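Local atomic coordinates of 1H-3-hydroxy-4-oxoquinoline 2,4-dioxygenase (Pseudomonas putida, PDB entry 3IBT), a protein that catalyses cofactor-independent, oxygen-dependent ring cleavage of 3-hydroxy-4-oxoquinoline, releasing carbon monoxide and N-formylanthranilate. Residues Val104-Gly109 with Leu196-Ser201; Trp121-His126 with Gln222-Phe227. All coordinates share one frame; numbering follows the deposited sequence.

Interaction 1 (Val104-Gly109 with Leu196-Ser201). Unlike the reference sequence in segment 196-201: Asp200 (reference Glu).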
loop_
_atom_site.group_PDB
_atom_site.type_symbol
_atom_site.label_atom_id
_atom_site.label_comp_id
_atom_site.label_asym_id
_atom_site.label_seq_id
_atom_site.Cartn_x
_atom_site.Cartn_y
_atom_site.Cartn_z
ATOM N N VAL A 104 5.192 -6.845 8.686
ATOM C CA VAL A 104 6.576 -7.209 8.487
ATOM C C VAL A 104 7.407 -6.459 9.504
ATOM O O VAL A 104 8.308 -7.036 10.095
ATOM C CB VAL A 104 7.013 -6.971 7.054
ATOM C CG1 VAL A 104 8.501 -7.056 6.937
ATOM C CG2 VAL A 104 6.345 -7.976 6.152
ATOM N N CYS A 105 7.066 -5.200 9.754
ATOM C CA CYS A 105 7.746 -4.453 10.805
ATOM C C CYS A 105 7.612 -5.169 12.125
ATOM O O CYS A 105 8.477 -5.046 12.988
ATOM C CB CYS A 105 7.184 -3.054 10.942
ATOM S SG CYS A 105 7.766 -1.890 9.690
ATOM N N GLU A 106 6.521 -5.920 12.272
ATOM C CA GLU A 106 6.257 -6.663 13.502
ATOM C C GLU A 106 6.908 -8.041 13.484
ATOM O O GLU A 106 7.310 -8.534 14.541
ATOM C CB GLU A 106 4.752 -6.804 13.767
ATOM C CG GLU A 106 4.380 -7.196 15.228
ATOM C CD GLU A 106 2.950 -7.760 15.386
ATOM O OE1 GLU A 106 2.110 -7.519 14.491
ATOM O OE2 GLU A 106 2.652 -8.436 16.408
ATOM N N GLN A 107 7.003 -8.658 12.299
ATOM C CA GLN A 107 7.556 -10.017 12.177
ATOM C C GLN A 107 9.061 -9.992 12.326
ATOM O O GLN A 107 9.603 -10.690 13.166
ATOM C CB GLN A 107 7.116 -10.720 10.883
ATOM C CG GLN A 107 5.702 -11.391 10.957
ATOM C CD GLN A 107 5.472 -12.487 9.886
ATOM O OE1 GLN A 107 4.479 -12.455 9.144
ATOM N NE2 GLN A 107 6.399 -13.449 9.806
ATOM N N LEU A 108 9.721 -9.172 11.515
ATOM C CA LEU A 108 11.138 -8.799 11.690
ATOM C C LEU A 108 11.313 -7.812 12.850
ATOM O O LEU A 108 10.315 -7.369 13.439
ATOM C CB LEU A 108 11.623 -8.132 10.419
ATOM C CG LEU A 108 11.993 -8.931 9.160
ATOM C CD1 LEU A 108 11.112 -10.155 8.855
ATOM C CD2 LEU A 108 11.967 -7.962 7.997
ATOM N N GLY A 109 12.557 -7.439 13.176
ATOM C CA GLY A 109 12.780 -6.459 14.262
ATOM C C GLY A 109 12.057 -5.099 14.096
ATOM O O GLY A 109 11.457 -4.830 13.061
ATOM N N LEU A 196 -4.702 2.889 13.230
ATOM C CA LEU A 196 -4.109 3.497 14.429
ATOM C C LEU A 196 -3.915 2.534 15.618
ATOM O O LEU A 196 -2.884 2.601 16.307
ATOM C CB LEU A 196 -4.910 4.709 14.887
ATOM C CG LEU A 196 -4.738 5.894 13.945
ATOM C CD1 LEU A 196 -6.022 6.733 14.076
ATOM C CD2 LEU A 196 -3.424 6.684 14.241
ATOM N N ASP A 197 -4.902 1.673 15.870
ATOM C CA ASP A 197 -4.802 0.675 16.926
ATOM C C ASP A 197 -3.797 -0.375 16.558
ATOM O O ASP A 197 -2.993 -0.787 17.381
ATOM C CB ASP A 197 -6.144 -0.010 17.153
ATOM C CG ASP A 197 -7.178 0.916 17.765
ATOM O OD1 ASP A 197 -6.940 2.133 17.809
ATOM O OD2 ASP A 197 -8.237 0.433 18.224
ATOM N N ARG A 198 -3.853 -0.846 15.323
ATOM C CA ARG A 198 -2.819 -1.757 14.849
ATOM C C ARG A 198 -1.421 -1.277 15.290
ATOM O O ARG A 198 -0.714 -1.993 16.005
ATOM C CB ARG A 198 -2.916 -1.898 13.324
ATOM C CG ARG A 198 -1.840 -2.695 12.679
ATOM C CD ARG A 198 -1.664 -3.971 13.394
ATOM N NE ARG A 198 -0.885 -4.950 12.638
ATOM C CZ ARG A 198 0.083 -5.672 13.187
ATOM N NH1 ARG A 198 0.750 -6.570 12.467
ATOM N NH2 ARG A 198 0.386 -5.486 14.469
HETATM N N MSE A 199 -1.079 -0.047 14.899
HETATM C CA MSE A 199 0.242 0.536 15.070
HETATM C C MSE A 199 0.553 0.738 16.538
HETATM O O MSE A 199 1.648 0.398 17.021
HETATM C CB MSE A 199 0.360 1.864 14.289
HETATM C CG MSE A 199 0.416 1.692 12.756
HETATM SE SE MSE A 199 0.571 3.335 11.596
HETATM C CE MSE A 199 -1.227 4.168 11.866
ATOM N N ASP A 200 -0.428 1.255 17.257
ATOM C CA ASP A 200 -0.285 1.493 18.666
ATOM C C ASP A 200 0.004 0.179 19.459
ATOM O O ASP A 200 0.457 0.209 20.601
ATOM C CB ASP A 200 -1.551 2.212 19.144
ATOM C CG ASP A 200 -1.291 3.212 20.306
ATOM O OD1 ASP A 200 -0.150 3.225 20.867
ATOM O OD2 ASP A 200 -2.244 3.985 20.663
ATOM N N SER A 201 -0.196 -0.979 18.839
ATOM C CA SER A 201 -0.052 -2.229 19.556
ATOM C C SER A 201 1.190 -2.992 19.170
ATOM O O SER A 201 1.379 -4.131 19.604
ATOM C CB SER A 201 -1.276 -3.112 19.344
ATOM O OG SER A 201 -1.185 -3.744 18.084
#
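Glu106, in the last turn of helix 97-107 of the alpha/beta-hydrolase fold, forms a salt bridge with Arg198 of the short helix 195-200. One carboxylate oxygen does the work: Glu106 OE1 takes Arg198 NH1 at 2.6 Å and Arg198 NH2 at 2.7 Å, an end-on grip on a single atom, both bonds distinctly bent (N-H...O about 140°). The oxygen lies at the edge of the guanidinium, close to its plane. The carboxylate is turned 74° against that plane; NH1 meets OE1 nearly along its C-O direction, while NH2 comes from above the carboxylate. Arg198 reaches across by bending at chi2 (49°), whereas Glu106 extends beyond CG. Both helices pack on strand 115-119 of the central sheet, Cys105 against Thr116 and Met199, a selenomethionine, against Ile118; the CA atoms of Glu106 and Met199 lie 9.5 Å apart. Arg198 also makes a cation-pi contact with Trp192 and a long, weak ion pair with Asp103, whose carboxylate would add to the negative potential around the guanidinium. Within residues 196-201, Arg198 O accepts both Ser201 N and, at 2.8 Å, Ser201 OG, the two arriving from the same face of the carbonyl.

Interaction 2 (Trp121-His126 with Gln222-Phe227). Unlike the reference sequence in segment 222-227: Glu226 (reference Asp).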
loop_
_atom_site.group_PDB
_atom_site.type_symbol
_atom_site.label_atom_id
_atom_site.label_comp_id
_atom_site.label_asym_id
_atom_site.label_seq_id
_atom_site.Cartn_x
_atom_site.Cartn_y
_atom_site.Cartn_z
ATOM N N TRP A 121 -3.488 5.343 3.634
ATOM C CA TRP A 121 -4.122 4.315 4.433
ATOM C C TRP A 121 -5.140 5.008 5.330
ATOM O O TRP A 121 -4.766 5.911 6.111
ATOM C CB TRP A 121 -3.064 3.805 5.365
ATOM C CG TRP A 121 -3.343 2.497 5.949
ATOM C CD1 TRP A 121 -4.281 1.609 5.559
ATOM C CD2 TRP A 121 -2.617 1.885 7.003
ATOM N NE1 TRP A 121 -4.202 0.496 6.315
ATOM C CE2 TRP A 121 -3.173 0.624 7.202
ATOM C CE3 TRP A 121 -1.542 2.293 7.807
ATOM C CZ2 TRP A 121 -2.697 -0.268 8.171
ATOM C CZ3 TRP A 121 -1.046 1.400 8.775
ATOM C CH2 TRP A 121 -1.629 0.128 8.938
ATOM N N LEU A 122 -6.405 4.580 5.238
ATOM C CA LEU A 122 -7.492 5.195 5.984
ATOM C C LEU A 122 -7.398 4.835 7.462
ATOM O O LEU A 122 -7.708 3.711 7.883
ATOM C CB LEU A 122 -8.835 4.788 5.372
ATOM C CG LEU A 122 -10.141 5.266 6.003
ATOM C CD1 LEU A 122 -10.399 6.762 5.809
ATOM C CD2 LEU A 122 -11.272 4.433 5.435
ATOM N N LEU A 123 -6.951 5.807 8.247
ATOM C CA LEU A 123 -6.553 5.518 9.606
ATOM C C LEU A 123 -7.729 5.161 10.507
ATOM O O LEU A 123 -7.542 4.546 11.579
ATOM C CB LEU A 123 -5.770 6.671 10.188
ATOM C CG LEU A 123 -4.482 6.912 9.440
ATOM C CD1 LEU A 123 -3.860 8.175 9.980
ATOM C CD2 LEU A 123 -3.495 5.767 9.521
ATOM N N GLN A 124 -8.946 5.471 10.062
ATOM C CA GLN A 124 -10.080 5.232 10.893
ATOM C C GLN A 124 -11.289 4.906 10.011
ATOM O O GLN A 124 -11.625 5.690 9.119
ATOM C CB GLN A 124 -10.277 6.508 11.658
ATOM C CG GLN A 124 -11.025 6.323 12.910
ATOM C CD GLN A 124 -10.386 7.104 14.038
ATOM O OE1 GLN A 124 -9.329 6.682 14.561
ATOM N NE2 GLN A 124 -11.017 8.238 14.437
ATOM N N PRO A 125 -11.972 3.761 10.249
ATOM C CA PRO A 125 -13.061 3.401 9.333
ATOM C C PRO A 125 -14.244 4.293 9.597
ATOM O O PRO A 125 -14.263 4.940 10.635
ATOM C CB PRO A 125 -13.406 1.948 9.729
ATOM C CG PRO A 125 -12.983 1.810 11.137
ATOM C CD PRO A 125 -11.843 2.787 11.356
ATOM N N HIS A 126 -15.231 4.329 8.703
ATOM C CA HIS A 126 -16.467 5.118 8.951
ATOM C C HIS A 126 -17.646 4.452 8.228
ATOM O O HIS A 126 -17.413 3.589 7.387
ATOM C CB HIS A 126 -16.244 6.537 8.452
ATOM C CG HIS A 126 -15.763 6.586 7.046
ATOM N ND1 HIS A 126 -16.560 6.223 5.981
ATOM C CD2 HIS A 126 -14.562 6.921 6.525
ATOM C CE1 HIS A 126 -15.873 6.349 4.857
ATOM N NE2 HIS A 126 -14.656 6.771 5.160
ATOM N N GLN A 222 -6.737 16.980 10.921
ATOM C CA GLN A 222 -6.542 17.374 12.302
ATOM C C GLN A 222 -6.312 16.169 13.239
ATOM O O GLN A 222 -5.510 16.227 14.187
ATOM C CB GLN A 222 -7.768 18.138 12.747
ATOM C CG GLN A 222 -7.605 18.926 13.995
ATOM C CD GLN A 222 -6.337 19.729 14.025
ATOM O OE1 GLN A 222 -5.522 19.537 14.909
ATOM N NE2 GLN A 222 -6.166 20.650 13.077
ATOM N N LEU A 223 -7.031 15.088 12.995
ATOM C CA LEU A 223 -6.845 13.872 13.768
ATOM C C LEU A 223 -5.386 13.403 13.722
ATOM O O LEU A 223 -4.896 12.840 14.691
ATOM C CB LEU A 223 -7.736 12.752 13.223
ATOM C CG LEU A 223 -7.555 11.380 13.876
ATOM C CD1 LEU A 223 -8.536 11.228 15.037
ATOM C CD2 LEU A 223 -7.618 10.154 12.896
ATOM N N GLN A 224 -4.683 13.618 12.616
ATOM C CA GLN A 224 -3.344 13.050 12.565
ATOM C C GLN A 224 -2.395 13.987 13.260
ATOM O O GLN A 224 -1.524 13.555 14.030
ATOM C CB GLN A 224 -2.876 12.698 11.152
ATOM C CG GLN A 224 -3.658 11.532 10.544
ATOM C CD GLN A 224 -3.176 11.190 9.123
ATOM O OE1 GLN A 224 -3.781 11.600 8.139
ATOM N NE2 GLN A 224 -2.058 10.459 9.023
ATOM N N LEU A 225 -2.571 15.267 13.001
ATOM C CA LEU A 225 -1.744 16.272 13.647
ATOM C C LEU A 225 -1.758 16.036 15.121
ATOM O O LEU A 225 -0.720 16.132 15.788
ATOM C CB LEU A 225 -2.248 17.649 13.316
ATOM C CG LEU A 225 -1.419 18.366 12.246
ATOM C CD1 LEU A 225 -0.735 17.416 11.194
ATOM C CD2 LEU A 225 -2.340 19.363 11.576
ATOM N N GLU A 226 -2.931 15.612 15.590
ATOM C CA GLU A 226 -3.159 15.325 17.005
ATOM C C GLU A 226 -2.622 13.995 17.491
ATOM O O GLU A 226 -2.036 13.940 18.558
ATOM C CB GLU A 226 -4.630 15.484 17.372
ATOM C CG GLU A 226 -5.061 16.946 17.513
ATOM C CD GLU A 226 -6.553 17.019 17.673
ATOM O OE1 GLU A 226 -7.204 16.008 17.317
ATOM O OE2 GLU A 226 -7.092 18.049 18.185
ATOM N N PHE A 227 -2.790 12.929 16.710
ATOM C CA PHE A 227 -2.175 11.681 17.077
ATOM C C PHE A 227 -0.696 11.861 17.230
ATOM O O PHE A 227 -0.087 11.406 18.208
ATOM C CB PHE A 227 -2.408 10.640 16.037
ATOM C CG PHE A 227 -2.075 9.277 16.516
ATOM C CD1 PHE A 227 -0.980 8.574 15.974
ATOM C CD2 PHE A 227 -2.823 8.691 17.544
ATOM C CE1 PHE A 227 -0.660 7.296 16.446
ATOM C CE2 PHE A 227 -2.516 7.400 18.030
ATOM C CZ PHE A 227 -1.440 6.710 17.482
#
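Leu123 and Gln124, in the loop after strand 115-119, meet Leu223 and Gln224 on helix 218-230 through side chains alone, with no hydrogen bond between the two segments. The van der Waals contacts come in two pairs. Leu123 CD1 sits over the face of the Gln224 carboxamide, 3.2 Å from Gln224 CD, and the two side chains cross at about a right angle. Gln224 CG stands opposite its own carbonyl carbon (chi1 -68°), and the extended chain runs beneath the methyl. Nearer the surface, Gln124 NE2 lies 3.9 Å from Leu223 CD1 and 4.2 Å from Leu223 CD2, an amide end against a branched tip. The polar contacts lead elsewhere: Gln224 NE2 is hydrogen-bonded to His210 ND1, and the backbone N of Leu123 to Tyr220 OH. His210 NE2 in turn meets Trp121 N, making this imidazole a bridge between loop and helix. With an alanine in place of Gln224, His210 ND1 would probably lose this mate and a gap would open next to Leu123 CD1. In the alpha/beta-hydrolase fold this loop leads from the core sheet into the cap helices; it starts just after Asp120, which probably raises the basicity of His244, the likely catalytic proton donor and acceptor.

From the N terminus, helix 97-107 supplies the first half of interaction 1, and strand 115-119 then leads to the loop 121-126 of interaction 2. Helices 127-135 through 175-192 follow before helix 195-200 closes the first loop of chain; strand 207-212 and helix 218-230 come next, and residues 222-227 close the second. The two closures therefore cross, with their segments alternating. Their centres lie about 17 Å apart, yet they touch through helix 195-200: Leu196 packs on Gln124 and Phe227, and Met199 on Leu123. This short helix, part of interaction 1, lies against both segments of interaction 2 and so joins helix 97-107 to the start of the helical insertion and to helix 218-230.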